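Local atomic coordinates of heat shock protein, putative (Plasmodium falciparum, PDB entry 1Y6Z), a protein that probably acts as an ATP-dependent chaperone of the Hsp90 family that binds unfolded proteins, represented here by its middle domain. Residues 32-37 with 147-152; 55-60 with 155-160; 95-100 with 130-135; 176-181 with 240-245. All coordinates share one frame; numbering follows the deposited sequence.

Contact 1: residues 32-37 with 147-152; sequences DPLAYV and WTKFLN
The carbonyl oxygen of Lys149, a residue whose aliphatic chain touches Leu34 across this contact, accepts a hydrogen bond from the hydroxyl OG1 of Thr153, a side-chain bond back to the preceding turn of the helix. The helix also has its ordinary backbone bonds, the shortest in this segment joining Asn152 N to Thr148 O over 2.8 Å. Between the two segments themselves the contact is apolar, and one leucine makes it. The closest pair of CA atoms, Leu34 and Phe150, is 7.4 Å apart, near enough for the two methyls of Leu34 to reach separate residues of the same turn. CD1 of Leu34 lies 4.0 Å from Lys149 CD; the lysine chain is straight as far as CD and bends at chi3 and chi4 beyond it. CD2 of Leu34 sits 3.9 Å from Phe150 CA and 4.0 Å from Phe150 CB, so it touches the root of the phenylalanine more than its ring; relative to the ring it lies at the edge, close to the plane. Phe150 holds CG anti to its backbone N (chi1 174°), which swings the aromatic group past the leucine and on into the core. There Ile53 of strand 47-53, Met136 and Leu139 of helix 121-141, and Phe96 surround it. Leu34 just precedes strand 35-41 and is bonded through its backbone to Ile53, so the contact joins the edge of the mixed sheet to helix 145-164, with helix 121-141 packed alongside.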
loop_
_atom_site.group_PDB
_atom_site.type_symbol
_atom_site.label_atom_id
_atom_site.label_comp_id
_atom_site.label_asym_id
_atom_site.label_seq_id
_atom_site.Cartn_x
_atom_site.Cartn_y
_atom_site.Cartn_z
ATOM N N ASP B 32 -3.308 24.238 -12.878
ATOM C CA ASP B 32 -3.209 22.809 -13.216
ATOM C C ASP B 32 -3.242 21.942 -11.956
ATOM O O ASP B 32 -2.683 22.314 -10.942
ATOM C CB ASP B 32 -1.923 22.556 -13.940
ATOM C CG ASP B 32 -1.989 22.987 -15.433
ATOM O OD1 ASP B 32 -3.041 23.441 -15.921
ATOM O OD2 ASP B 32 -0.997 22.761 -16.139
ATOM N N PRO B 33 -3.832 20.744 -12.054
ATOM C CA PRO B 33 -3.722 19.889 -10.882
ATOM C C PRO B 33 -2.318 19.383 -10.653
ATOM O O PRO B 33 -1.478 19.309 -11.586
ATOM C CB PRO B 33 -4.709 18.714 -11.178
ATOM C CG PRO B 33 -4.961 18.754 -12.631
ATOM C CD PRO B 33 -4.593 20.136 -13.159
ATOM N N LEU B 34 -2.045 19.041 -9.411
ATOM C CA LEU B 34 -0.779 18.510 -9.040
ATOM C C LEU B 34 -0.625 17.061 -9.512
ATOM O O LEU B 34 0.503 16.622 -9.833
ATOM C CB LEU B 34 -0.614 18.595 -7.530
ATOM C CG LEU B 34 0.216 19.769 -6.972
ATOM C CD1 LEU B 34 0.251 21.011 -7.846
ATOM C CD2 LEU B 34 -0.103 20.022 -5.481
ATOM N N ALA B 35 -1.752 16.343 -9.503
ATOM C CA ALA B 35 -1.768 14.964 -9.957
ATOM C C ALA B 35 -3.218 14.530 -10.272
ATOM O O ALA B 35 -4.214 15.211 -9.919
ATOM C CB ALA B 35 -1.188 14.094 -8.895
ATOM N N TYR B 36 -3.341 13.383 -10.929
ATOM C CA TYR B 36 -4.643 12.785 -11.178
ATOM C C TYR B 36 -4.487 11.292 -11.363
ATOM O O TYR B 36 -3.391 10.838 -11.691
ATOM C CB TYR B 36 -5.331 13.362 -12.424
ATOM C CG TYR B 36 -4.626 13.073 -13.720
ATOM C CD1 TYR B 36 -4.993 11.982 -14.527
ATOM C CD2 TYR B 36 -3.606 13.904 -14.164
ATOM C CE1 TYR B 36 -4.332 11.723 -15.720
ATOM C CE2 TYR B 36 -2.920 13.635 -15.386
ATOM C CZ TYR B 36 -3.307 12.550 -16.140
ATOM O OH TYR B 36 -2.631 12.300 -17.316
ATOM N N VAL B 37 -5.604 10.573 -11.215
ATOM C CA VAL B 37 -5.678 9.157 -11.611
ATOM C C VAL B 37 -7.084 8.899 -12.177
ATOM O O VAL B 37 -8.073 9.410 -11.633
ATOM C CB VAL B 37 -5.337 8.201 -10.403
ATOM C CG1 VAL B 37 -6.167 8.506 -9.225
ATOM C CG2 VAL B 37 -5.430 6.725 -10.829
ATOM N N TRP B 147 5.982 17.446 -4.601
ATOM C CA TRP B 147 5.632 16.862 -3.328
ATOM C C TRP B 147 5.693 17.885 -2.176
ATOM O O TRP B 147 4.818 17.907 -1.303
ATOM C CB TRP B 147 6.528 15.650 -3.009
ATOM C CG TRP B 147 6.191 15.069 -1.670
ATOM C CD1 TRP B 147 6.991 15.038 -0.566
ATOM C CD2 TRP B 147 4.975 14.422 -1.301
ATOM N NE1 TRP B 147 6.340 14.443 0.483
ATOM C CE2 TRP B 147 5.095 14.057 0.065
ATOM C CE3 TRP B 147 3.768 14.162 -1.973
ATOM C CZ2 TRP B 147 4.083 13.419 0.760
ATOM C CZ3 TRP B 147 2.762 13.519 -1.280
ATOM C CH2 TRP B 147 2.923 13.150 0.062
ATOM N N THR B 148 6.747 18.714 -2.140
ATOM C CA THR B 148 6.826 19.695 -1.070
ATOM C C THR B 148 5.691 20.729 -1.164
ATOM O O THR B 148 5.123 21.086 -0.151
ATOM C CB THR B 148 8.228 20.405 -0.992
ATOM O OG1 THR B 148 9.259 19.427 -0.842
ATOM C CG2 THR B 148 8.265 21.381 0.199
ATOM N N LYS B 149 5.376 21.168 -2.383
ATOM C CA LYS B 149 4.183 21.973 -2.720
ATOM C C LYS B 149 2.877 21.338 -2.251
ATOM O O LYS B 149 2.091 21.964 -1.544
ATOM C CB LYS B 149 4.099 22.117 -4.229
ATOM C CG LYS B 149 3.049 23.064 -4.693
ATOM C CD LYS B 149 3.197 23.209 -6.198
ATOM C CE LYS B 149 3.270 24.661 -6.568
ATOM N NZ LYS B 149 2.259 24.974 -7.589
ATOM N N PHE B 150 2.684 20.068 -2.597
ATOM C CA PHE B 150 1.540 19.334 -2.062
ATOM C C PHE B 150 1.481 19.428 -0.517
ATOM O O PHE B 150 0.457 19.794 0.043
ATOM C CB PHE B 150 1.545 17.877 -2.551
ATOM C CG PHE B 150 0.486 17.049 -1.916
ATOM C CD1 PHE B 150 -0.846 17.142 -2.352
ATOM C CD2 PHE B 150 0.805 16.182 -0.866
ATOM C CE1 PHE B 150 -1.834 16.413 -1.740
ATOM C CE2 PHE B 150 -0.156 15.427 -0.251
ATOM C CZ PHE B 150 -1.484 15.545 -0.661
ATOM N N LEU B 151 2.559 19.083 0.201
ATOM C CA LEU B 151 2.495 19.151 1.668
ATOM C C LEU B 151 2.316 20.576 2.190
ATOM O O LEU B 151 1.573 20.807 3.152
ATOM C CB LEU B 151 3.705 18.460 2.335
ATOM C CG LEU B 151 3.802 16.924 2.171
ATOM C CD1 LEU B 151 5.121 16.502 2.855
ATOM C CD2 LEU B 151 2.630 16.125 2.707
ATOM N N ASN B 152 2.980 21.538 1.551
ATOM C CA ASN B 152 2.773 22.975 1.956
ATOM C C ASN B 152 1.303 23.443 1.872
ATOM O O ASN B 152 0.859 24.245 2.699
ATOM C CB ASN B 152 3.632 23.923 1.098
ATOM C CG ASN B 152 5.129 23.887 1.454
ATOM O OD1 ASN B 152 5.973 24.319 0.644
ATOM N ND2 ASN B 152 5.461 23.367 2.623
#

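Contact 2: residues 55-60 with 155-160; sequences GSLPWE and GKYLKI
Even the nearest CA atoms, those of Leu57 and Tyr157, stand 11.0 Å apart, so the loop of residues 55-60 and the helix of residues 155-160 meet through long side chains. This is loop-on-helix packing in the Hsp90 middle domain: the connection leaving strand 47-53 passes beside helix 145-164 where that helix is kinked, the N atoms of Lys156 and Tyr157 having no bond to the turn before. Leu57 forks between two neighbours, meeting each roughly at a right angle. Its CD1 approaches the rim of the tyrosine ring near the ring plane, 3.9 Å from Tyr157 CE1; its CD2 lies against the end of the lysine, 4.0 Å from Lys156 NZ. The lysine reaches that far because its chain runs extended beyond CG, after a first torsion (chi1 53°) that places CG between the backbone N and the carbonyl carbon. The tyrosine is held from several directions: Phe96 meets its ring with planes inclined at about 40°, and Leu61 and Thr95 touch it. Its hydroxyl is hydrogen-bonded to the carbonyl oxygen of Met65, which fixes the far end of the ring, and that same Tyr157 OH lies 4.0 Å from Leu57 CD1.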
loop_
_atom_site.group_PDB
_atom_site.type_symbol
_atom_site.label_atom_id
_atom_site.label_comp_id
_atom_site.label_asym_id
_atom_site.label_seq_id
_atom_site.Cartn_x
_atom_site.Cartn_y
_atom_site.Cartn_z
ATOM N N GLY B 55 -4.140 22.115 -7.866
ATOM C CA GLY B 55 -2.890 22.881 -7.775
ATOM C C GLY B 55 -2.742 23.847 -6.605
ATOM O O GLY B 55 -1.614 24.272 -6.287
ATOM N N SER B 56 -3.875 24.236 -6.006
ATOM C CA SER B 56 -3.917 25.216 -4.955
ATOM C C SER B 56 -5.185 24.965 -4.159
ATOM O O SER B 56 -6.057 24.203 -4.593
ATOM C CB SER B 56 -3.885 26.662 -5.504
ATOM O OG SER B 56 -5.015 26.929 -6.314
ATOM N N LEU B 57 -5.329 25.621 -3.013
ATOM C CA LEU B 57 -6.495 25.360 -2.155
ATOM C C LEU B 57 -7.804 25.715 -2.885
ATOM O O LEU B 57 -7.923 26.849 -3.415
ATOM C CB LEU B 57 -6.311 26.108 -0.838
ATOM C CG LEU B 57 -7.121 25.803 0.401
ATOM C CD1 LEU B 57 -7.015 24.269 0.784
ATOM C CD2 LEU B 57 -6.668 26.748 1.548
ATOM N N PRO B 58 -8.785 24.771 -2.984
ATOM C CA PRO B 58 -10.041 25.196 -3.598
ATOM C C PRO B 58 -10.639 26.391 -2.840
ATOM O O PRO B 58 -10.397 26.543 -1.650
ATOM C CB PRO B 58 -10.953 23.968 -3.441
ATOM C CG PRO B 58 -9.999 22.789 -3.444
ATOM C CD PRO B 58 -8.777 23.306 -2.711
ATOM N N TRP B 59 -11.398 27.229 -3.534
ATOM C CA TRP B 59 -11.925 28.447 -2.896
ATOM C C TRP B 59 -12.942 28.073 -1.811
ATOM O O TRP B 59 -12.999 28.712 -0.747
ATOM C CB TRP B 59 -12.499 29.435 -3.968
ATOM C CG TRP B 59 -11.353 29.989 -4.830
ATOM C CD1 TRP B 59 -11.018 29.630 -6.098
ATOM C CD2 TRP B 59 -10.312 30.852 -4.371
ATOM N NE1 TRP B 59 -9.849 30.286 -6.482
ATOM C CE2 TRP B 59 -9.408 31.034 -5.424
ATOM C CE3 TRP B 59 -10.070 31.505 -3.154
ATOM C CZ2 TRP B 59 -8.257 31.832 -5.292
ATOM C CZ3 TRP B 59 -8.948 32.322 -3.025
ATOM C CH2 TRP B 59 -8.068 32.505 -4.105
ATOM N N GLU B 60 -13.728 27.027 -2.043
ATOM C CA GLU B 60 -14.594 26.466 -0.987
ATOM C C GLU B 60 -13.849 26.166 0.334
ATOM O O GLU B 60 -14.478 26.090 1.385
ATOM C CB GLU B 60 -15.248 25.146 -1.429
ATOM C CG GLU B 60 -16.105 25.217 -2.656
ATOM C CD GLU B 60 -15.308 24.950 -3.934
ATOM O OE1 GLU B 60 -14.089 24.769 -3.831
ATOM O OE2 GLU B 60 -15.889 24.944 -5.042
ATOM N N GLY B 155 -0.905 19.356 3.276
ATOM C CA GLY B 155 -0.357 18.611 4.430
ATOM C C GLY B 155 -1.186 18.701 5.695
ATOM O O GLY B 155 -1.211 17.741 6.456
ATOM N N LYS B 156 -1.852 19.858 5.944
ATOM C CA LYS B 156 -2.725 19.976 7.093
ATOM C C LYS B 156 -3.835 18.937 7.041
ATOM O O LYS B 156 -4.218 18.384 8.083
ATOM C CB LYS B 156 -3.324 21.398 7.199
ATOM C CG LYS B 156 -4.015 21.870 5.879
ATOM C CD LYS B 156 -4.309 23.394 5.947
ATOM C CE LYS B 156 -5.404 23.749 4.938
ATOM N NZ LYS B 156 -5.773 25.265 5.101
ATOM N N TYR B 157 -4.343 18.643 5.826
ATOM C CA TYR B 157 -5.442 17.649 5.689
ATOM C C TYR B 157 -4.939 16.238 6.039
ATOM O O TYR B 157 -5.630 15.466 6.650
ATOM C CB TYR B 157 -6.040 17.668 4.278
ATOM C CG TYR B 157 -6.838 18.906 4.080
ATOM C CD1 TYR B 157 -6.326 19.977 3.372
ATOM C CD2 TYR B 157 -8.073 19.034 4.673
ATOM C CE1 TYR B 157 -7.117 21.172 3.212
ATOM C CE2 TYR B 157 -8.887 20.226 4.508
ATOM C CZ TYR B 157 -8.407 21.262 3.792
ATOM O OH TYR B 157 -9.147 22.467 3.700
ATOM N N LEU B 158 -3.744 15.945 5.607
ATOM C CA LEU B 158 -3.166 14.603 5.888
ATOM C C LEU B 158 -2.990 14.423 7.391
ATOM O O LEU B 158 -3.313 13.364 7.942
ATOM C CB LEU B 158 -1.866 14.475 5.128
ATOM C CG LEU B 158 -1.985 13.972 3.683
ATOM C CD1 LEU B 158 -2.810 14.898 2.743
ATOM C CD2 LEU B 158 -0.546 13.739 3.119
ATOM N N LYS B 159 -2.588 15.517 8.075
ATOM C CA LYS B 159 -2.368 15.515 9.552
ATOM C C LYS B 159 -3.663 15.231 10.235
ATOM O O LYS B 159 -3.702 14.415 11.142
ATOM C CB LYS B 159 -1.740 16.824 10.017
ATOM C CG LYS B 159 -0.236 16.893 9.746
ATOM C CD LYS B 159 0.275 18.342 9.882
ATOM C CE LYS B 159 1.681 18.508 9.352
ATOM N NZ LYS B 159 1.888 20.029 9.186
ATOM N N ILE B 160 -4.751 15.844 9.735
ATOM C CA ILE B 160 -6.118 15.534 10.234
ATOM C C ILE B 160 -6.503 14.080 9.916
ATOM O O ILE B 160 -7.102 13.405 10.752
ATOM C CB ILE B 160 -7.150 16.530 9.700
ATOM C CG1 ILE B 160 -6.961 17.895 10.373
ATOM C CG2 ILE B 160 -8.639 16.040 9.930
ATOM C CD1 ILE B 160 -7.396 19.002 9.445
#

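Contact 3: residues 95-100 with 130-135; sequences TFLRGI and LKSISM
Leu97, the residue that reaches Ser132 and Met135 on the helix, also lends its carbonyl oxygen to the flat guanidinium of Arg98. Both oxygens bound by Arg98 NH1 lie in the guanidinium plane, Thr95 O at its edge, 2.9 Å from NH1 and itself approached in its carbonyl plane, and Leu97 O, also 2.9 Å from NH1 but approached from above its carbonyl plane. With NH2 in a salt bridge to Glu60, the group is pinned in its rotation, while Tyr23 and Phe27 of helix 16-27 touch the arginine side chain. Leu97 and Arg98 thus serve different layers of an alpha/beta/alpha sandwich, the larger unit of an Hsp90 middle domain: the arginine faces helix 16-27, the leucine helix 121-141. CG of Leu97 lies anti to its carbonyl carbon (chi1 -70°), carrying the isobutyl group to the helix. There CD1 comes as near as 3.1 Å to Ser132 OG, a tight approach of a methyl to an oxygen whose hydroxyl is hydrogen-bonded back to Ile128 O. The other methyl, Leu97 CD2, makes a looser contact, 4.3 Å from Met135 CE. Next to Ser132 in the chain, Lys131 forms a salt bridge through NZ with Glu141 of the second subunit.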
loop_
_atom_site.group_PDB
_atom_site.type_symbol
_atom_site.label_atom_id
_atom_site.label_comp_id
_atom_site.label_asym_id
_atom_site.label_seq_id
_atom_site.Cartn_x
_atom_site.Cartn_y
_atom_site.Cartn_z
ATOM N N THR B 95 -11.470 16.042 1.616
ATOM C CA THR B 95 -12.347 17.104 1.093
ATOM C C THR B 95 -11.656 17.929 0.004
ATOM O O THR B 95 -12.328 18.533 -0.817
ATOM C CB THR B 95 -12.855 18.067 2.210
ATOM O OG1 THR B 95 -13.877 18.959 1.692
ATOM C CG2 THR B 95 -11.725 18.890 2.824
ATOM N N PHE B 96 -10.326 17.959 0.019
ATOM C CA PHE B 96 -9.571 18.790 -0.978
ATOM C C PHE B 96 -9.545 18.139 -2.356
ATOM O O PHE B 96 -9.247 18.806 -3.323
ATOM C CB PHE B 96 -8.148 19.121 -0.518
ATOM C CG PHE B 96 -7.247 17.905 -0.399
ATOM C CD1 PHE B 96 -7.149 17.209 0.790
ATOM C CD2 PHE B 96 -6.526 17.443 -1.517
ATOM C CE1 PHE B 96 -6.302 16.089 0.939
ATOM C CE2 PHE B 96 -5.703 16.267 -1.397
ATOM C CZ PHE B 96 -5.586 15.627 -0.176
ATOM N N LEU B 97 -9.860 16.842 -2.482
ATOM C CA LEU B 97 -9.864 16.210 -3.788
ATOM C C LEU B 97 -11.017 16.787 -4.662
ATOM O O LEU B 97 -12.081 17.112 -4.151
ATOM C CB LEU B 97 -10.189 14.684 -3.613
ATOM C CG LEU B 97 -9.191 13.736 -2.984
ATOM C CD1 LEU B 97 -9.875 12.321 -3.085
ATOM C CD2 LEU B 97 -7.968 13.692 -3.802
ATOM N N ARG B 98 -10.794 16.885 -5.960
ATOM C CA ARG B 98 -11.842 17.225 -6.906
ATOM C C ARG B 98 -11.882 16.064 -7.897
ATOM O O ARG B 98 -10.843 15.525 -8.283
ATOM C CB ARG B 98 -11.542 18.557 -7.604
ATOM C CG ARG B 98 -11.502 19.754 -6.660
ATOM C CD ARG B 98 -12.891 19.987 -6.158
ATOM N NE ARG B 98 -13.099 21.107 -5.227
ATOM C CZ ARG B 98 -13.147 20.983 -3.904
ATOM N NH1 ARG B 98 -12.881 19.829 -3.329
ATOM N NH2 ARG B 98 -13.390 22.046 -3.140
ATOM N N GLY B 99 -13.063 15.666 -8.352
ATOM C CA GLY B 99 -13.116 14.498 -9.215
ATOM C C GLY B 99 -14.542 14.114 -9.599
ATOM O O GLY B 99 -15.508 14.810 -9.255
ATOM N N ILE B 100 -14.640 13.012 -10.333
ATOM C CA ILE B 100 -15.917 12.540 -10.772
ATOM C C ILE B 100 -16.030 11.070 -10.429
ATOM O O ILE B 100 -15.037 10.338 -10.418
ATOM C CB ILE B 100 -16.189 12.846 -12.305
ATOM C CG1 ILE B 100 -15.450 11.877 -13.221
ATOM C CG2 ILE B 100 -15.865 14.380 -12.686
ATOM C CD1 ILE B 100 -16.230 10.538 -13.516
ATOM N N LEU B 130 -8.388 4.460 -1.144
ATOM C CA LEU B 130 -7.213 3.750 -1.553
ATOM C C LEU B 130 -6.502 4.313 -2.825
ATOM O O LEU B 130 -5.267 4.392 -2.821
ATOM C CB LEU B 130 -7.464 2.238 -1.567
ATOM C CG LEU B 130 -7.926 1.789 -0.136
ATOM C CD1 LEU B 130 -8.195 0.256 -0.011
ATOM C CD2 LEU B 130 -7.052 2.298 1.094
ATOM N N LYS B 131 -7.251 4.716 -3.864
ATOM C CA LYS B 131 -6.638 5.293 -5.068
ATOM C C LYS B 131 -6.006 6.641 -4.692
ATOM O O LYS B 131 -4.967 7.004 -5.243
ATOM C CB LYS B 131 -7.664 5.495 -6.210
ATOM C CG LYS B 131 -8.039 4.193 -6.902
ATOM C CD LYS B 131 -6.974 3.755 -7.842
ATOM C CE LYS B 131 -7.408 2.454 -8.522
ATOM N NZ LYS B 131 -6.280 1.844 -9.244
ATOM N N SER B 132 -6.648 7.364 -3.770
ATOM C CA SER B 132 -6.158 8.708 -3.360
ATOM C C SER B 132 -4.828 8.560 -2.599
ATOM O O SER B 132 -3.911 9.279 -2.851
ATOM C CB SER B 132 -7.185 9.392 -2.435
ATOM O OG SER B 132 -8.368 9.650 -3.153
ATOM N N ILE B 133 -4.746 7.600 -1.667
ATOM C CA ILE B 133 -3.472 7.342 -0.982
ATOM C C ILE B 133 -2.324 6.906 -1.926
ATOM O O ILE B 133 -1.219 7.430 -1.829
ATOM C CB ILE B 133 -3.673 6.372 0.233
ATOM C CG1 ILE B 133 -4.640 7.022 1.235
ATOM C CG2 ILE B 133 -2.294 5.978 0.850
ATOM C CD1 ILE B 133 -5.174 6.130 2.431
ATOM N N SER B 134 -2.608 6.009 -2.876
ATOM C CA SER B 134 -1.629 5.523 -3.810
ATOM C C SER B 134 -1.146 6.654 -4.740
ATOM O O SER B 134 0.067 6.758 -5.019
ATOM C CB SER B 134 -2.167 4.252 -4.545
ATOM O OG SER B 134 -1.330 3.901 -5.644
ATOM N N MET B 135 -2.083 7.535 -5.161
ATOM C CA MET B 135 -1.773 8.741 -5.928
ATOM C C MET B 135 -0.758 9.620 -5.150
ATOM O O MET B 135 0.220 10.064 -5.741
ATOM C CB MET B 135 -3.054 9.561 -6.278
ATOM C CG MET B 135 -2.795 10.959 -6.974
ATOM S SD MET B 135 -4.262 11.707 -7.790
ATOM C CE MET B 135 -5.400 11.447 -6.460
#

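Contact 4: residues 176-181 with 240-245; sequences VEFYSI and EFCLSS
From its CB, directed at the helix of residues 240-245, the side chain of Phe178 leads to a ring that rests on Leu243 and ends against Cys242. The setting is the second, smaller alpha/beta unit of the Hsp90 middle domain, in which helix 237-249 links parallel strands 231-234 and 256-258 as the helix of a beta-alpha-beta crossover. A first torsion of -54° puts CG anti to the carbonyl carbon, and beyond it the two flanks of the ring meet different methyls, both over the same face: CE2 lies 3.8 Å from Leu243 CD1, and CE1 is 4.1 Å from Leu243 CD2. At the tip, CZ stands 4.0 Å from Leu243 CG, so the fork of the leucine lies across the outer part of the aromatic group. CD1 makes a proper CH-pi contact over one face, 4.1 Å from the centroid of the Phe178 ring and 19° off its normal. The two side chains come from opposite directions, and the leucine lies over the ring. Cys242 takes the edge instead: its sulfur is practically in the ring plane, a sulfur-aromatic contact in which SG is 3.9 Å from Phe178 CZ. Lys159 of helix 145-164 also touches this phenylalanine, and Val162 touches Val176, so the long helix borders the site. On the same helix as Cys242, Glu240 turns from the contact and is hydrogen-bonded through OE2 to Ser208 and Ser234. The sulfur has one further neighbour in the facing segment, Val176, whose methyl CG2 lies 4.4 Å from Cys242 SG.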
loop_
_atom_site.group_PDB
_atom_site.type_symbol
_atom_site.label_atom_id
_atom_site.label_comp_id
_atom_site.label_asym_id
_atom_site.label_seq_id
_atom_site.Cartn_x
_atom_site.Cartn_y
_atom_site.Cartn_z
ATOM N N VAL B 176 3.276 12.457 6.190
ATOM C CA VAL B 176 3.315 13.776 6.859
ATOM C C VAL B 176 4.817 14.092 7.171
ATOM O O VAL B 176 5.611 13.159 7.294
ATOM C CB VAL B 176 2.419 13.824 8.138
ATOM C CG1 VAL B 176 0.934 13.513 7.887
ATOM C CG2 VAL B 176 2.929 12.871 9.202
ATOM N N GLU B 177 5.182 15.394 7.215
ATOM C CA GLU B 177 6.558 15.834 7.443
ATOM C C GLU B 177 6.606 16.974 8.464
ATOM O O GLU B 177 5.659 17.789 8.546
ATOM C CB GLU B 177 7.226 16.200 6.102
ATOM C CG GLU B 177 7.405 15.005 5.152
ATOM C CD GLU B 177 8.172 15.348 3.886
ATOM O OE1 GLU B 177 8.715 16.477 3.791
ATOM O OE2 GLU B 177 8.218 14.464 3.005
ATOM N N PHE B 178 7.689 16.999 9.259
ATOM C CA PHE B 178 7.876 17.997 10.331
ATOM C C PHE B 178 9.316 18.411 10.361
ATOM O O PHE B 178 10.215 17.637 10.008
ATOM C CB PHE B 178 7.541 17.454 11.741
ATOM C CG PHE B 178 6.186 16.857 11.843
ATOM C CD1 PHE B 178 5.983 15.504 11.584
ATOM C CD2 PHE B 178 5.085 17.646 12.156
ATOM C CE1 PHE B 178 4.730 14.938 11.650
ATOM C CE2 PHE B 178 3.796 17.081 12.242
ATOM C CZ PHE B 178 3.619 15.715 11.979
ATOM N N TYR B 179 9.523 19.659 10.766
ATOM C CA TYR B 179 10.866 20.158 11.002
ATOM C C TYR B 179 11.362 19.437 12.238
ATOM O O TYR B 179 10.566 19.076 13.086
ATOM C CB TYR B 179 10.818 21.678 11.236
ATOM C CG TYR B 179 10.711 22.463 9.946
ATOM C CD1 TYR B 179 9.564 23.202 9.630
ATOM C CD2 TYR B 179 11.721 22.386 9.006
ATOM C CE1 TYR B 179 9.480 23.909 8.404
ATOM C CE2 TYR B 179 11.653 23.077 7.798
ATOM C CZ TYR B 179 10.540 23.836 7.500
ATOM O OH TYR B 179 10.507 24.498 6.270
ATOM N N SER B 180 12.680 19.259 12.346
ATOM C CA SER B 180 13.251 18.682 13.551
ATOM C C SER B 180 14.519 19.456 13.894
ATOM O O SER B 180 14.877 20.390 13.161
ATOM C CB SER B 180 13.581 17.220 13.335
ATOM O OG SER B 180 14.673 17.097 12.453
ATOM N N ILE B 181 15.207 19.054 14.971
ATOM C CA ILE B 181 16.542 19.622 15.282
ATOM C C ILE B 181 17.546 19.338 14.156
ATOM O O ILE B 181 18.269 20.236 13.731
ATOM C CB ILE B 181 17.106 19.097 16.639
ATOM C CG1 ILE B 181 16.096 19.337 17.799
ATOM C CG2 ILE B 181 18.512 19.697 16.901
ATOM C CD1 ILE B 181 16.466 18.680 19.205
ATOM N N GLU B 240 0.269 19.320 16.509
ATOM C CA GLU B 240 0.048 18.825 17.861
ATOM C C GLU B 240 -0.969 17.688 17.980
ATOM O O GLU B 240 -0.654 16.663 18.563
ATOM C CB GLU B 240 -0.260 20.008 18.804
ATOM C CG GLU B 240 -0.125 19.708 20.289
ATOM C CD GLU B 240 1.318 19.514 20.725
ATOM O OE1 GLU B 240 1.593 18.486 21.400
ATOM O OE2 GLU B 240 2.174 20.388 20.393
ATOM N N PHE B 241 -2.171 17.835 17.404
ATOM C CA PHE B 241 -3.115 16.703 17.399
ATOM C C PHE B 241 -2.625 15.538 16.571
ATOM O O PHE B 241 -3.004 14.396 16.844
ATOM C CB PHE B 241 -4.502 17.078 16.893
ATOM C CG PHE B 241 -5.322 17.827 17.895
ATOM C CD1 PHE B 241 -5.773 17.196 19.060
ATOM C CD2 PHE B 241 -5.635 19.171 17.683
ATOM C CE1 PHE B 241 -6.523 17.892 20.019
ATOM C CE2 PHE B 241 -6.400 19.884 18.629
ATOM C CZ PHE B 241 -6.844 19.237 19.805
ATOM N N CYS B 242 -1.863 15.830 15.523
ATOM C CA CYS B 242 -1.372 14.764 14.654
ATOM C C CYS B 242 -0.412 13.902 15.464
ATOM O O CYS B 242 -0.573 12.678 15.595
ATOM C CB CYS B 242 -0.647 15.332 13.435
ATOM S SG CYS B 242 0.147 14.035 12.365
ATOM N N LEU B 243 0.588 14.583 15.998
ATOM C CA LEU B 243 1.629 13.907 16.808
ATOM C C LEU B 243 1.070 13.171 18.023
ATOM O O LEU B 243 1.439 12.040 18.239
ATOM C CB LEU B 243 2.770 14.857 17.156
ATOM C CG LEU B 243 3.582 15.099 15.890
ATOM C CD1 LEU B 243 4.451 16.350 15.949
ATOM C CD2 LEU B 243 4.418 13.849 15.642
ATOM N N SER B 244 0.121 13.764 18.739
ATOM C CA SER B 244 -0.542 13.080 19.875
ATOM C C SER B 244 -1.383 11.850 19.518
ATOM O O SER B 244 -1.598 10.960 20.345
ATOM C CB SER B 244 -1.423 14.069 20.630
ATOM O OG SER B 244 -2.685 13.440 20.863
ATOM N N SER B 245 -1.909 11.790 18.290
ATOM C CA SER B 245 -2.620 10.577 17.869
ATOM C C SER B 245 -1.683 9.399 17.613
ATOM O O SER B 245 -2.080 8.245 17.712
ATOM C CB SER B 245 -3.428 10.844 16.592
ATOM O OG SER B 245 -4.378 11.846 16.852
#

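In the fold
Helix 145-164 is the common element of contacts 1 and 2, whose centres lie about 10 Å apart; their segments alternate along the chain. Contact 3 is nested inside both loops; it shares the mixed sheet with contact 1 through strand 98-103 and pairs it with the preceding helix, 121-141; residues 106-116, between its segments, are not modelled. Contact 4 follows in series, its centre about 21 Å from that of contact 1 and about 23 Å from that of contact 3, which it does not touch. The long helix still ties contact 4 to contacts 1 and 2, since Trp147 NE1 meets Glu177 and Lys159 packs on Phe178 and Cys242. It therefore stands between the two alpha/beta units of this Hsp90-type middle domain.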